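Local coordinates for protein carbohydrate binding module (Uncultured bacterium, PDB 2W3J) that probably binds uronic acid sugars, as a calcium-containing carbohydrate binding module of family 35 with a beta-sandwich fold, at residues 3-8 with 120-125; 9-14 with 41-46; 64-69 with 80-85. All blocks are in the same frame, centred on the assembly; numbering follows the deposited sequence. Where two conformers were deposited one is given.

Contact 1: 3-8 with 120-125; sequences LFEESA and NIDSIR. With CA (calcium ion), chain C.
Strands 3-5 and 120-125 run antiparallel, their axes at 150°, and F4 and I124 form a hydrogen-bonded pair: F4 N gives a nearly straight bond of 2.7 Å to I124 O, and I124 N returns one to F4 O. On the F4 face, CB of F4 rests on CG2 of I124. On the L3 face, CD1 of L3 sits 4.0 Å above the guanidinium centre of R125 and also meets CB of S123. D122 and S123 form a classic bulge opposite R58, and with CG of D122 anti to its backbone N (chi1 179°) both its O and OD1 bind calcium, OD1 at 2.4 Å. From the other segment, on chains bent at chi2, E5 OE1 binds the calcium at 2.4 Å and E6 OE1 at 2.6 Å; the backbone O atoms of T26 and G29 complete the six protein ligands. D122 OD2 forms a salt bridge with R58 NH1, and E6 OE2 a hydrogen bond with T28 OG1. An alanine at E6 would remove a metal ligand and the T28 bond, and would probably loosen the site. Three carboxylates crowd one cation, whose charge, with R58 for D122, would probably offset their repulsion and fasten the edge strand.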
ATOM      1  N   LEU A   3      -8.559   7.851  -0.428  1.00 16.13           N
ATOM      2  CA  LEU A   3      -8.422   6.414  -0.611  1.00 15.73           C
ATOM      3  C   LEU A   3      -7.818   6.156  -1.964  1.00 15.54           C
ATOM      4  O   LEU A   3      -8.409   6.517  -3.003  1.00 16.92           O
ATOM      5  CB  LEU A   3      -9.800   5.757  -0.496  1.00 16.16           C
ATOM      6  CG  LEU A   3      -9.865   4.246  -0.759  1.00 18.08           C
ATOM      7  CD1 LEU A   3      -9.027   3.514   0.284  1.00 19.37           C
ATOM      8  CD2 LEU A   3     -11.351   3.732  -0.727  1.00 20.05           C
ATOM      9  N   PHE A   4      -6.635   5.524  -1.977  1.00 14.91           N
ATOM     10  CA  PHE A   4      -5.860   5.317  -3.207  1.00 14.64           C
ATOM     11  C   PHE A   4      -6.055   3.884  -3.740  1.00 15.05           C
ATOM     12  O   PHE A   4      -5.718   2.939  -3.052  1.00 16.17           O
ATOM     13  CB  PHE A   4      -4.352   5.486  -2.916  1.00 14.55           C
ATOM     14  CG  PHE A   4      -3.961   6.917  -2.574  1.00 14.12           C
ATOM     15  CD1 PHE A   4      -3.386   7.717  -3.535  1.00 16.26           C
ATOM     16  CD2 PHE A   4      -4.176   7.421  -1.293  1.00 16.67           C
ATOM     17  CE1 PHE A   4      -3.009   9.050  -3.233  1.00 18.69           C
ATOM     18  CE2 PHE A   4      -3.827   8.754  -0.987  1.00 15.69           C
ATOM     19  CZ  PHE A   4      -3.248   9.545  -1.974  1.00 16.32           C
ATOM     20  N   GLU A   5      -6.597   3.778  -4.943  1.00 15.45           N
ATOM     21  CA  GLU A   5      -6.850   2.504  -5.621  1.00 17.08           C
ATOM     22  C   GLU A   5      -5.858   2.335  -6.761  1.00 17.76           C
ATOM     23  O   GLU A   5      -5.384   3.315  -7.384  1.00 17.91           O
ATOM     24  CB  GLU A   5      -8.275   2.517  -6.197  1.00 17.19           C
ATOM     25  CG  GLU A   5      -9.328   2.661  -5.130  1.00 16.40           C
ATOM     26  CD  GLU A   5      -9.586   1.379  -4.357  1.00 19.21           C
ATOM     27  OE1 GLU A   5      -9.011   0.317  -4.718  1.00 16.19           O
ATOM     28  OE2 GLU A   5     -10.384   1.412  -3.380  1.00 19.90           O
ATOM     29  N   GLU A   6      -5.583   1.081  -7.106  1.00 17.77           N
ATOM     30  CA  GLU A   6      -4.805   0.830  -8.306  1.00 18.79           C
ATOM     31  C   GLU A   6      -5.495   1.402  -9.550  1.00 19.95           C
ATOM     32  O   GLU A   6      -6.734   1.485  -9.617  1.00 19.87           O
ATOM     33  CB  GLU A   6      -4.557  -0.674  -8.435  1.00 19.31           C
ATOM     34  CG  GLU A   6      -5.782  -1.523  -8.761  1.00 20.43           C
ATOM     35  CD  GLU A   6      -6.900  -1.478  -7.705  1.00 24.21           C
ATOM     36  OE1 GLU A   6      -6.606  -1.376  -6.487  1.00 24.35           O
ATOM     37  OE2 GLU A   6      -8.096  -1.576  -8.100  1.00 27.22           O
ATOM     38  N   SER A   7      -4.670   1.836 -10.496  1.00 21.10           N
ATOM     39  CA  SER A   7      -5.133   2.402 -11.766  0.50 22.24           C
ATOM     40  C   SER A   7      -5.947   3.702 -11.600  1.00 23.38           C
ATOM     41  O   SER A   7      -6.687   4.101 -12.506  1.00 25.92           O
ATOM     42  CB  SER A   7      -5.925   1.361 -12.568  0.50 22.46           C
ATOM     43  OG  SER A   7      -5.223   0.127 -12.632  0.50 19.52           O
ATOM     44  N   ALA A   8      -5.855   4.332 -10.436  1.00 21.34           N
ATOM     45  CA  ALA A   8      -6.533   5.612 -10.255  1.00 20.54           C
ATOM     46  C   ALA A   8      -5.407   6.627 -10.062  1.00 20.15           C
ATOM     47  O   ALA A   8      -4.275   6.240  -9.765  1.00 20.66           O
ATOM     48  CB  ALA A   8      -7.452   5.585  -9.025  1.00 19.65           C
ATOM     49  N   ASN A 120      -1.649  -9.301  -1.184  1.00 12.23           N
ATOM     50  CA  ASN A 120      -2.417  -8.660  -2.257  1.00 12.68           C
ATOM     51  C   ASN A 120      -2.899  -7.333  -1.699  1.00 12.25           C
ATOM     52  O   ASN A 120      -3.592  -7.306  -0.700  1.00 13.82           O
ATOM     53  CB  ASN A 120      -3.614  -9.537  -2.645  1.00 13.23           C
ATOM     54  CG  ASN A 120      -3.179 -10.808  -3.340  1.00 14.02           C
ATOM     55  OD1 ASN A 120      -2.075 -10.881  -3.904  1.00 14.12           O
ATOM     56  ND2 ASN A 120      -4.077 -11.802  -3.379  1.00 13.27           N
ATOM     57  N   ILE A 121      -2.548  -6.238  -2.364  1.00 11.45           N
ATOM     58  CA  ILE A 121      -2.836  -4.904  -1.775  1.00 11.52           C
ATOM     59  C   ILE A 121      -4.040  -4.267  -2.467  1.00 10.36           C
ATOM     60  O   ILE A 121      -3.999  -3.995  -3.674  1.00 12.74           O
ATOM     61  CB  ILE A 121      -1.643  -3.971  -1.900  1.00 12.59           C
ATOM     62  CG1 ILE A 121      -0.379  -4.623  -1.285  1.00 11.88           C
ATOM     63  CG2 ILE A 121      -1.994  -2.584  -1.227  1.00 11.72           C
ATOM     64  CD1 ILE A 121      -0.569  -4.991   0.198  1.00 12.56           C
ATOM     65  N   ASP A 122      -5.121  -4.101  -1.711  1.00 11.07           N
ATOM     66  CA  ASP A 122      -6.382  -3.566  -2.259  1.00 12.14           C
ATOM     67  C   ASP A 122      -6.292  -2.040  -2.408  1.00 13.29           C
ATOM     68  O   ASP A 122      -6.703  -1.464  -3.417  1.00 13.42           O
ATOM     69  CB  ASP A 122      -7.520  -3.921  -1.303  1.00 12.40           C
ATOM     70  CG  ASP A 122      -8.846  -3.383  -1.770  1.00 15.43           C
ATOM     71  OD1 ASP A 122      -9.065  -3.375  -3.013  1.00 14.88           O
ATOM     72  OD2 ASP A 122      -9.643  -3.004  -0.891  1.00 19.69           O
ATOM     73  N   SER A 123      -5.777  -1.394  -1.380  1.00 13.52           N
ATOM     74  CA  SER A 123      -5.774   0.069  -1.367  1.00 12.77           C
ATOM     75  C   SER A 123      -4.921   0.566  -0.216  1.00 13.46           C
ATOM     76  O   SER A 123      -4.587  -0.177   0.719  1.00 14.18           O
ATOM     77  CB  SER A 123      -7.218   0.566  -1.135  1.00 11.82           C
ATOM     78  OG  SER A 123      -7.737   0.062   0.122  1.00 15.13           O
ATOM     79  N   ILE A 124      -4.581   1.843  -0.280  1.00 12.62           N
ATOM     80  CA  ILE A 124      -4.054   2.535   0.884  1.00 14.45           C
ATOM     81  C   ILE A 124      -4.915   3.793   1.115  1.00 14.95           C
ATOM     82  O   ILE A 124      -5.282   4.467   0.164  1.00 15.60           O
ATOM     83  CB  ILE A 124      -2.532   2.847   0.792  1.00 14.72           C
ATOM     84  CG1 ILE A 124      -2.038   3.386   2.130  1.00 14.77           C
ATOM     85  CG2 ILE A 124      -2.137   3.810  -0.350  1.00 15.17           C
ATOM     86  CD1 ILE A 124      -0.531   3.554   2.126  1.00 18.27           C
ATOM     87  N   ARG A 125      -5.280   4.008   2.376  1.00 16.54           N
ATOM     88  CA  ARG A 125      -6.122   5.142   2.775  0.50 17.83           C
ATOM     89  C   ARG A 125      -5.288   6.030   3.687  1.00 18.41           C
ATOM     90  O   ARG A 125      -4.786   5.562   4.705  1.00 19.37           O
ATOM     91  CB  ARG A 125      -7.334   4.623   3.553  0.50 17.98           C
ATOM     92  CG  ARG A 125      -8.380   5.699   3.936  0.50 19.79           C
ATOM     93  CD  ARG A 125      -9.402   5.125   4.890  0.50 21.59           C
ATOM     94  NE  ARG A 125     -10.116   3.975   4.344  0.50 21.35           N
ATOM     95  CZ  ARG A 125     -11.226   4.072   3.619  0.50 22.47           C
ATOM     96  NH1 ARG A 125     -11.732   5.266   3.337  0.50 22.69           N
ATOM     97  NH2 ARG A 125     -11.822   2.978   3.164  0.50 22.20           N
TER
HETATM   98 CA    CA C1139      -8.537  -2.013  -4.893  1.00 22.79          CA
HETATM   99  O   HOH W   1      -4.238  -1.332  -5.043  1.00 18.21           O

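Contact 2: 9-14 with 41-46; sequences VGFCSN and IVWSLS
Backbone bonds set the frame of this antiparallel pairing, with strands 11-14 and 41-46 running 169° apart. S44 N bonds to G10 O at 2.8 Å, with the donor lying above the carbonyl plane. V42 O takes C12 N at 2.8 Å, in its carbonyl plane, and a weak second bond from S13 N at 3.4 Å. V42 N in turn reaches S13 O. Two consecutive residues, C12 and S13, thus face the single residue V42, which is a classic beta bulge and shifts the register by one between the F11-W43 and N14-I41 pairs.

The face that carries F11, I41 and W43 holds an aromatic pair and an isoleucine methyl. The F11 ring, its CG anti to the backbone N (chi1 -179°), turns an edge toward the face of the W43 five-membered ring in an offset edge-to-face pair, the centroids 5.5 Å apart and the planes at 80°. The atom leading this approach is CD1 of F11, 3.7 Å from NE1 of W43. Its neighbour CE1 meets CG2 of I41 at 3.6 Å, and that same methyl lies 3.4 Å above the W43 ring plane, toward the rim.

On the opposite face, that of S13 and V42, and at the bulge itself, smaller groups meet. CB of C12 touches CG1 of V42, SG of C12 lies 3.7 Å from CB of S44, and OG of S13 rests on V42. The hydroxyl of S44 bonds to A135 O.

Strand 104-112 bonds to the far side of strand 41-46, while I124 packs against W43 and I31 against F11. The chemistry is therefore split: two bonds to V42 O, one weak, accommodate the extra residue with the strand pairing kept, and contacts with W43 and I41 are likely to restrict the F11 ring, which stays partly exposed.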
ATOM      1  N   VAL A   9      -5.692   7.923 -10.225  1.00 19.55           N
ATOM      2  CA  VAL A   9      -4.647   8.926 -10.025  1.00 19.85           C
ATOM      3  C   VAL A   9      -4.064   8.775  -8.617  1.00 18.33           C
ATOM      4  O   VAL A   9      -4.777   8.478  -7.660  1.00 19.03           O
ATOM      5  CB  VAL A   9      -5.188  10.388 -10.305  1.00 19.54           C
ATOM      6  CG1 VAL A   9      -6.223  10.781  -9.272  1.00 22.09           C
ATOM      7  CG2 VAL A   9      -4.072  11.371 -10.286  1.00 23.40           C
ATOM      8  N   GLY A  10      -2.752   8.972  -8.482  1.00 18.79           N
ATOM      9  CA  GLY A  10      -2.088   8.800  -7.193  1.00 18.00           C
ATOM     10  C   GLY A  10      -1.380   7.440  -7.164  1.00 18.95           C
ATOM     11  O   GLY A  10      -0.516   7.209  -6.324  1.00 18.14           O
ATOM     12  N   PHE A  11      -1.754   6.551  -8.078  1.00 17.78           N
ATOM     13  CA  PHE A  11      -1.109   5.229  -8.169  1.00 19.25           C
ATOM     14  C   PHE A  11      -0.046   5.256  -9.246  1.00 19.88           C
ATOM     15  O   PHE A  11      -0.348   5.574 -10.383  1.00 21.10           O
ATOM     16  CB  PHE A  11      -2.138   4.142  -8.486  1.00 18.73           C
ATOM     17  CG  PHE A  11      -1.534   2.765  -8.555  1.00 20.49           C
ATOM     18  CD1 PHE A  11      -1.374   2.021  -7.391  1.00 22.71           C
ATOM     19  CD2 PHE A  11      -1.124   2.232  -9.768  1.00 23.93           C
ATOM     20  CE1 PHE A  11      -0.806   0.748  -7.423  1.00 22.95           C
ATOM     21  CE2 PHE A  11      -0.543   0.937  -9.802  1.00 24.67           C
ATOM     22  CZ  PHE A  11      -0.389   0.223  -8.609  1.00 23.36           C
ATOM     23  N   CYS A  12       1.198   4.924  -8.902  1.00 19.41           N
ATOM     24  CA  CYS A  12       2.306   5.083  -9.848  1.00 20.10           C
ATOM     25  C   CYS A  12       2.731   3.804 -10.535  1.00 19.84           C
ATOM     26  O   CYS A  12       2.837   3.764 -11.758  1.00 20.77           O
ATOM     27  CB  CYS A  12       3.532   5.678  -9.154  1.00 20.66           C
ATOM     28  SG  CYS A  12       3.143   7.273  -8.368  1.00 25.90           S
ATOM     29  N   SER A  13       3.030   2.783  -9.755  1.00 18.85           N
ATOM     30  CA  SER A  13       3.617   1.571 -10.343  1.00 18.25           C
ATOM     31  C   SER A  13       3.462   0.418  -9.377  1.00 18.06           C
ATOM     32  O   SER A  13       3.249   0.600  -8.179  1.00 16.28           O
ATOM     33  CB  SER A  13       5.124   1.780 -10.689  1.00 17.80           C
ATOM     34  OG  SER A  13       5.891   1.980  -9.518  1.00 21.42           O
ATOM     35  N   ASN A  14       3.587  -0.792  -9.915  1.00 16.97           N
ATOM     36  CA  ASN A  14       3.571  -1.989  -9.091  1.00 16.67           C
ATOM     37  C   ASN A  14       4.355  -3.086  -9.781  1.00 16.82           C
ATOM     38  O   ASN A  14       4.335  -3.201 -11.024  1.00 16.45           O
ATOM     39  CB  ASN A  14       2.140  -2.537  -8.874  1.00 16.31           C
ATOM     40  CG  ASN A  14       1.421  -2.873 -10.182  1.00 18.16           C
ATOM     41  OD1 ASN A  14       0.974  -1.979 -10.886  1.00 18.90           O
ATOM     42  ND2 ASN A  14       1.266  -4.176 -10.491  1.00 17.70           N
ATOM     43  N   ILE A  41       5.110  -1.415  -4.582  1.00 15.09           N
ATOM     44  CA  ILE A  41       4.028  -0.595  -5.104  1.00 14.23           C
ATOM     45  C   ILE A  41       4.406   0.836  -4.724  1.00 14.18           C
ATOM     46  O   ILE A  41       4.961   1.061  -3.630  1.00 15.13           O
ATOM     47  CB  ILE A  41       2.723  -0.932  -4.420  1.00 14.47           C
ATOM     48  CG1 ILE A  41       2.324  -2.364  -4.732  1.00 13.60           C
ATOM     49  CG2 ILE A  41       1.634   0.044  -4.925  1.00 14.55           C
ATOM     50  CD1 ILE A  41       1.098  -2.847  -3.860  1.00 14.78           C
ATOM     51  N   VAL A  42       4.136   1.779  -5.628  1.00 14.10           N
ATOM     52  CA  VAL A  42       4.471   3.193  -5.402  1.00 14.04           C
ATOM     53  C   VAL A  42       3.244   4.054  -5.627  1.00 14.38           C
ATOM     54  O   VAL A  42       2.533   3.890  -6.628  1.00 14.73           O
ATOM     55  CB  VAL A  42       5.565   3.654  -6.392  1.00 15.02           C
ATOM     56  CG1 VAL A  42       5.886   5.141  -6.193  1.00 16.21           C
ATOM     57  CG2 VAL A  42       6.845   2.797  -6.194  1.00 17.30           C
ATOM     58  N   TRP A  43       3.029   4.997  -4.707  1.00 15.60           N
ATOM     59  CA  TRP A  43       1.943   5.971  -4.791  1.00 15.40           C
ATOM     60  C   TRP A  43       2.518   7.388  -4.690  1.00 16.54           C
ATOM     61  O   TRP A  43       3.669   7.570  -4.234  1.00 15.82           O
ATOM     62  CB  TRP A  43       1.005   5.804  -3.612  1.00 14.98           C
ATOM     63  CG  TRP A  43       0.250   4.469  -3.535  1.00 14.80           C
ATOM     64  CD1 TRP A  43      -0.950   4.167  -4.134  1.00 16.13           C
ATOM     65  CD2 TRP A  43       0.631   3.320  -2.776  1.00 16.48           C
ATOM     66  NE1 TRP A  43      -1.345   2.884  -3.760  1.00 15.27           N
ATOM     67  CE2 TRP A  43      -0.394   2.353  -2.929  1.00 14.27           C
ATOM     68  CE3 TRP A  43       1.720   3.027  -1.942  1.00 17.26           C
ATOM     69  CZ2 TRP A  43      -0.349   1.112  -2.304  1.00 16.79           C
ATOM     70  CZ3 TRP A  43       1.765   1.776  -1.316  1.00 19.34           C
ATOM     71  CH2 TRP A  43       0.737   0.832  -1.513  1.00 17.08           C
ATOM     72  N   SER A  44       1.720   8.376  -5.108  1.00 16.28           N
ATOM     73  CA  SER A  44       2.145   9.796  -5.016  1.00 17.98           C
ATOM     74  C   SER A  44       0.960  10.585  -4.471  1.00 18.26           C
ATOM     75  O   SER A  44      -0.161  10.453  -4.977  1.00 18.64           O
ATOM     76  CB  SER A  44       2.506  10.325  -6.405  1.00 17.74           C
ATOM     77  OG  SER A  44       2.954  11.701  -6.378  1.00 21.03           O
ATOM     78  N   LEU A  45       1.202  11.389  -3.438  1.00 18.56           N
ATOM     79  CA  LEU A  45       0.142  12.185  -2.833  0.50 19.62           C
ATOM     80  C   LEU A  45       0.619  13.584  -2.510  1.00 20.78           C
ATOM     81  O   LEU A  45       1.820  13.833  -2.418  1.00 20.86           O
ATOM     82  CB  LEU A  45      -0.379  11.530  -1.546  0.50 19.50           C
ATOM     83  CG  LEU A  45       0.406  11.480  -0.231  0.50 19.84           C
ATOM     84  CD1 LEU A  45       0.566  12.846   0.450  0.50 18.16           C
ATOM     85  CD2 LEU A  45      -0.279  10.517   0.721  0.50 19.03           C
ATOM     86  N   SER A  46      -0.334  14.481  -2.303  1.00 21.42           N
ATOM     87  CA  SER A  46      -0.017  15.828  -1.828  0.50 22.22           C
ATOM     88  C   SER A  46      -0.626  16.017  -0.463  1.00 22.05           C
ATOM     89  O   SER A  46      -1.749  15.565  -0.212  1.00 21.66           O
ATOM     90  CB  SER A  46      -0.592  16.885  -2.772  0.50 22.33           C
ATOM     91  OG  SER A  46      -0.030  16.764  -4.059  0.50 24.07           O
TER

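Contact 3: 64-69 with 80-85; sequences TSARRA and TLDFPT
Two torsions bring the charged groups together: the R68 chain bends at chi3 (64°), carrying its guanidinium back over the opposite segment, and D82 sets CG anti to its backbone N (chi1 -164°), so that the carboxylate rises to meet it. R68 NH1 then bonds to D82 OD1 at 2.8 Å in a salt bridge. The oxygen lies close to the guanidinium plane, at its edge, but the donor reaches OD1 from above the carboxylate plane, and the two planes are 50° apart; the pairing is single and oblique. NH2 of R68 meanwhile lies 3.5 Å from CG2 of T80, which the arginine crosses at about a right angle. A66 adds CB, 3.4 Å from the D82 carbonyl O and also close to the carboxylate.

A third conformational choice is the left-handed backbone of F83, beyond the end of strand 80-81. With this backbone, F83 O faces R67 N, a bond of 3.0 Å with the donor well above the carbonyl plane; N61 ND2 binds the same oxygen. The R67 side chain points elsewhere, bonding to L118 O, and it and a second bound calcium have their nearest atoms about 4 Å apart. Farther along, A69 and L81 are a hydrogen-bonded antiparallel pair: A69 N to L81 O is 3.0 Å and L81 N to A69 O 2.9 Å, each donor nearly along its C=O axis. On the face carrying A69 and L81, CE2 of F83 meets CB of A69 at 3.8 Å, and CB of F83 lies near R67 O.

The arrangement extends the pairing of strands 69-73 and 76-81 beyond its regular end. F83 enters the core, edge-to-face with F59 of strand 51-60 and in contact with L110 of strand 104-112, while L81 packs on V95 and V97 of strand 93-101.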
ATOM      1  N   THR A  64       0.756 -19.148   3.187  1.00 22.58           N
ATOM      2  CA  THR A  64       1.301 -20.005   4.232  1.00 25.43           C
ATOM      3  C   THR A  64       2.091 -19.210   5.278  1.00 25.54           C
ATOM      4  O   THR A  64       2.402 -19.734   6.351  1.00 27.36           O
ATOM      5  CB  THR A  64       2.132 -21.182   3.627  1.00 26.35           C
ATOM      6  OG1 THR A  64       3.020 -20.668   2.645  1.00 29.48           O
ATOM      7  CG2 THR A  64       1.214 -22.160   2.887  1.00 28.54           C
ATOM      8  N   SER A  65       2.406 -17.939   5.005  1.00 24.50           N
ATOM      9  CA  SER A  65       3.108 -17.162   6.004  1.00 23.96           C
ATOM     10  C   SER A  65       2.811 -15.661   5.902  1.00 22.63           C
ATOM     11  O   SER A  65       2.158 -15.215   4.950  1.00 21.14           O
ATOM     12  CB  SER A  65       4.600 -17.407   5.880  1.00 25.08           C
ATOM     13  OG  SER A  65       5.082 -16.780   4.699  1.00 30.30           O
ATOM     14  N   ALA A  66       3.294 -14.901   6.886  1.00 21.39           N
ATOM     15  CA  ALA A  66       3.221 -13.437   6.834  1.00 20.85           C
ATOM     16  C   ALA A  66       4.041 -12.970   5.642  1.00 20.93           C
ATOM     17  O   ALA A  66       4.909 -13.705   5.162  1.00 22.57           O
ATOM     18  CB  ALA A  66       3.720 -12.828   8.149  1.00 21.44           C
ATOM     19  N   ARG A  67       3.734 -11.788   5.101  1.00 17.79           N
ATOM     20  CA  ARG A  67       4.488 -11.249   3.980  1.00 16.59           C
ATOM     21  C   ARG A  67       5.036  -9.897   4.374  1.00 16.89           C
ATOM     22  O   ARG A  67       4.547  -8.852   3.962  1.00 16.55           O
ATOM     23  CB  ARG A  67       3.601 -11.127   2.751  1.00 16.51           C
ATOM     24  CG  ARG A  67       3.215 -12.509   2.227  1.00 16.56           C
ATOM     25  CD  ARG A  67       2.527 -12.445   0.882  1.00 16.59           C
ATOM     26  NE  ARG A  67       1.990 -13.774   0.549  1.00 15.33           N
ATOM     27  CZ  ARG A  67       1.263 -14.015  -0.534  1.00 17.92           C
ATOM     28  NH1 ARG A  67       1.044 -13.032  -1.402  1.00 15.61           N
ATOM     29  NH2 ARG A  67       0.781 -15.247  -0.765  1.00 17.08           N
ATOM     30  N   ARG A  68       6.069  -9.925   5.203  1.00 17.37           N
ATOM     31  CA  ARG A  68       6.614  -8.680   5.739  0.50 17.40           C
ATOM     32  C   ARG A  68       7.028  -7.721   4.630  1.00 16.52           C
ATOM     33  O   ARG A  68       7.561  -8.124   3.602  1.00 16.32           O
ATOM     34  CB  ARG A  68       7.763  -8.996   6.713  0.50 18.09           C
ATOM     35  CG  ARG A  68       7.273  -9.771   7.931  0.50 20.04           C
ATOM     36  CD  ARG A  68       8.361  -9.976   9.014  0.50 25.03           C
ATOM     37  NE  ARG A  68       8.826  -8.724   9.619  0.50 27.28           N
ATOM     38  CZ  ARG A  68       8.221  -8.120  10.637  0.50 27.96           C
ATOM     39  NH1 ARG A  68       7.101  -8.624  11.145  0.50 27.71           N
ATOM     40  NH2 ARG A  68       8.723  -7.002  11.135  0.50 29.16           N
ATOM     41  N   ALA A  69       6.776  -6.422   4.847  1.00 16.18           N
ATOM     42  CA  ALA A  69       7.120  -5.410   3.852  1.00 15.74           C
ATOM     43  C   ALA A  69       7.401  -4.094   4.558  1.00 15.47           C
ATOM     44  O   ALA A  69       6.826  -3.812   5.596  1.00 17.03           O
ATOM     45  CB  ALA A  69       5.963  -5.190   2.871  1.00 15.68           C
ATOM     46  N   THR A  80       8.498  -1.544   9.261  1.00 24.13           N
ATOM     47  CA  THR A  80       8.236  -2.834   8.620  1.00 23.62           C
ATOM     48  C   THR A  80       6.984  -3.375   9.223  1.00 22.96           C
ATOM     49  O   THR A  80       6.852  -3.389  10.440  1.00 23.45           O
ATOM     50  CB  THR A  80       9.382  -3.834   8.832  1.00 23.96           C
ATOM     51  OG1 THR A  80      10.541  -3.305   8.195  1.00 26.79           O
ATOM     52  CG2 THR A  80       9.027  -5.183   8.168  1.00 24.26           C
ATOM     53  N   LEU A  81       6.032  -3.766   8.366  1.00 20.92           N
ATOM     54  CA  LEU A  81       4.754  -4.291   8.789  1.00 20.48           C
ATOM     55  C   LEU A  81       4.735  -5.783   8.478  1.00 19.36           C
ATOM     56  O   LEU A  81       5.375  -6.222   7.535  1.00 18.78           O
ATOM     57  CB  LEU A  81       3.601  -3.607   8.025  1.00 20.26           C
ATOM     58  CG  LEU A  81       3.482  -2.083   8.184  1.00 21.61           C
ATOM     59  CD1 LEU A  81       2.269  -1.527   7.409  1.00 20.80           C
ATOM     60  CD2 LEU A  81       3.381  -1.763   9.643  1.00 23.07           C
ATOM     61  N   ASP A  82       4.003  -6.539   9.273  1.00 18.69           N
ATOM     62  CA  ASP A  82       4.021  -8.004   9.201  1.00 20.14           C
ATOM     63  C   ASP A  82       3.157  -8.564   8.041  1.00 18.99           C
ATOM     64  O   ASP A  82       3.564  -9.509   7.369  1.00 18.76           O
ATOM     65  CB  ASP A  82       3.489  -8.563  10.515  1.00 21.00           C
ATOM     66  CG  ASP A  82       3.821 -10.034  10.709  1.00 26.15           C
ATOM     67  OD1 ASP A  82       5.007 -10.417  10.510  1.00 29.68           O
ATOM     68  OD2 ASP A  82       2.878 -10.814  11.061  1.00 30.77           O
ATOM     69  N   PHE A  83       1.948  -8.005   7.856  1.00 16.90           N
ATOM     70  CA  PHE A  83       0.987  -8.585   6.884  1.00 16.42           C
ATOM     71  C   PHE A  83       0.751 -10.079   7.098  1.00 16.01           C
ATOM     72  O   PHE A  83       1.085 -10.911   6.259  1.00 17.17           O
ATOM     73  CB  PHE A  83       1.450  -8.335   5.449  1.00 15.21           C
ATOM     74  CG  PHE A  83       1.465  -6.883   5.066  1.00 15.68           C
ATOM     75  CD1 PHE A  83       0.292  -6.244   4.624  1.00 16.04           C
ATOM     76  CD2 PHE A  83       2.634  -6.155   5.127  1.00 16.93           C
ATOM     77  CE1 PHE A  83       0.314  -4.875   4.242  1.00 16.40           C
ATOM     78  CE2 PHE A  83       2.653  -4.795   4.783  1.00 16.16           C
ATOM     79  CZ  PHE A  83       1.490  -4.162   4.341  1.00 15.37           C
ATOM     80  N   PRO A  84       0.195 -10.420   8.248  1.00 16.83           N
ATOM     81  CA  PRO A  84       0.022 -11.801   8.634  1.00 17.41           C
ATOM     82  C   PRO A  84      -0.960 -12.503   7.722  1.00 17.42           C
ATOM     83  O   PRO A  84      -1.830 -11.854   7.104  1.00 16.86           O
ATOM     84  CB  PRO A  84      -0.581 -11.691  10.025  1.00 18.03           C
ATOM     85  CG  PRO A  84      -1.288 -10.376  10.040  1.00 18.60           C
ATOM     86  CD  PRO A  84      -0.327  -9.489   9.262  1.00 17.57           C
ATOM     87  N   THR A  85      -0.835 -13.824   7.645  1.00 17.17           N
ATOM     88  CA  THR A  85      -1.872 -14.605   6.989  1.00 17.56           C
ATOM     89  C   THR A  85      -3.043 -14.928   7.930  1.00 18.26           C
ATOM     90  O   THR A  85      -2.854 -15.155   9.135  1.00 19.53           O
ATOM     91  CB  THR A  85      -1.309 -15.897   6.415  1.00 17.79           C
ATOM     92  OG1 THR A  85      -2.386 -16.683   5.909  1.00 17.29           O
ATOM     93  CG2 THR A  85      -0.602 -16.728   7.511  1.00 20.03           C
TER

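From the N terminus, segment 3-8 opens contact 1 and segment 9-14, directly after it, opens contact 2. Contact 2 closes at 41-46; contact 3 then opens at 64-69 and closes a short hairpin loop at 80-85; only at 120-125 does contact 1 close. Contacts 2 and 3 thus follow in series, both enclosed by contact 1, and none cross. Contact 1 belongs to the four-stranded sheet, whereas contacts 2 and 3 reach the six-stranded one, on opposite sides of the chain's centre. Segment 120-125 bridges them: I121 packs on I41, and its CD1 comes 4.1 Å from F83 CE1, joining both layers of the sandwich.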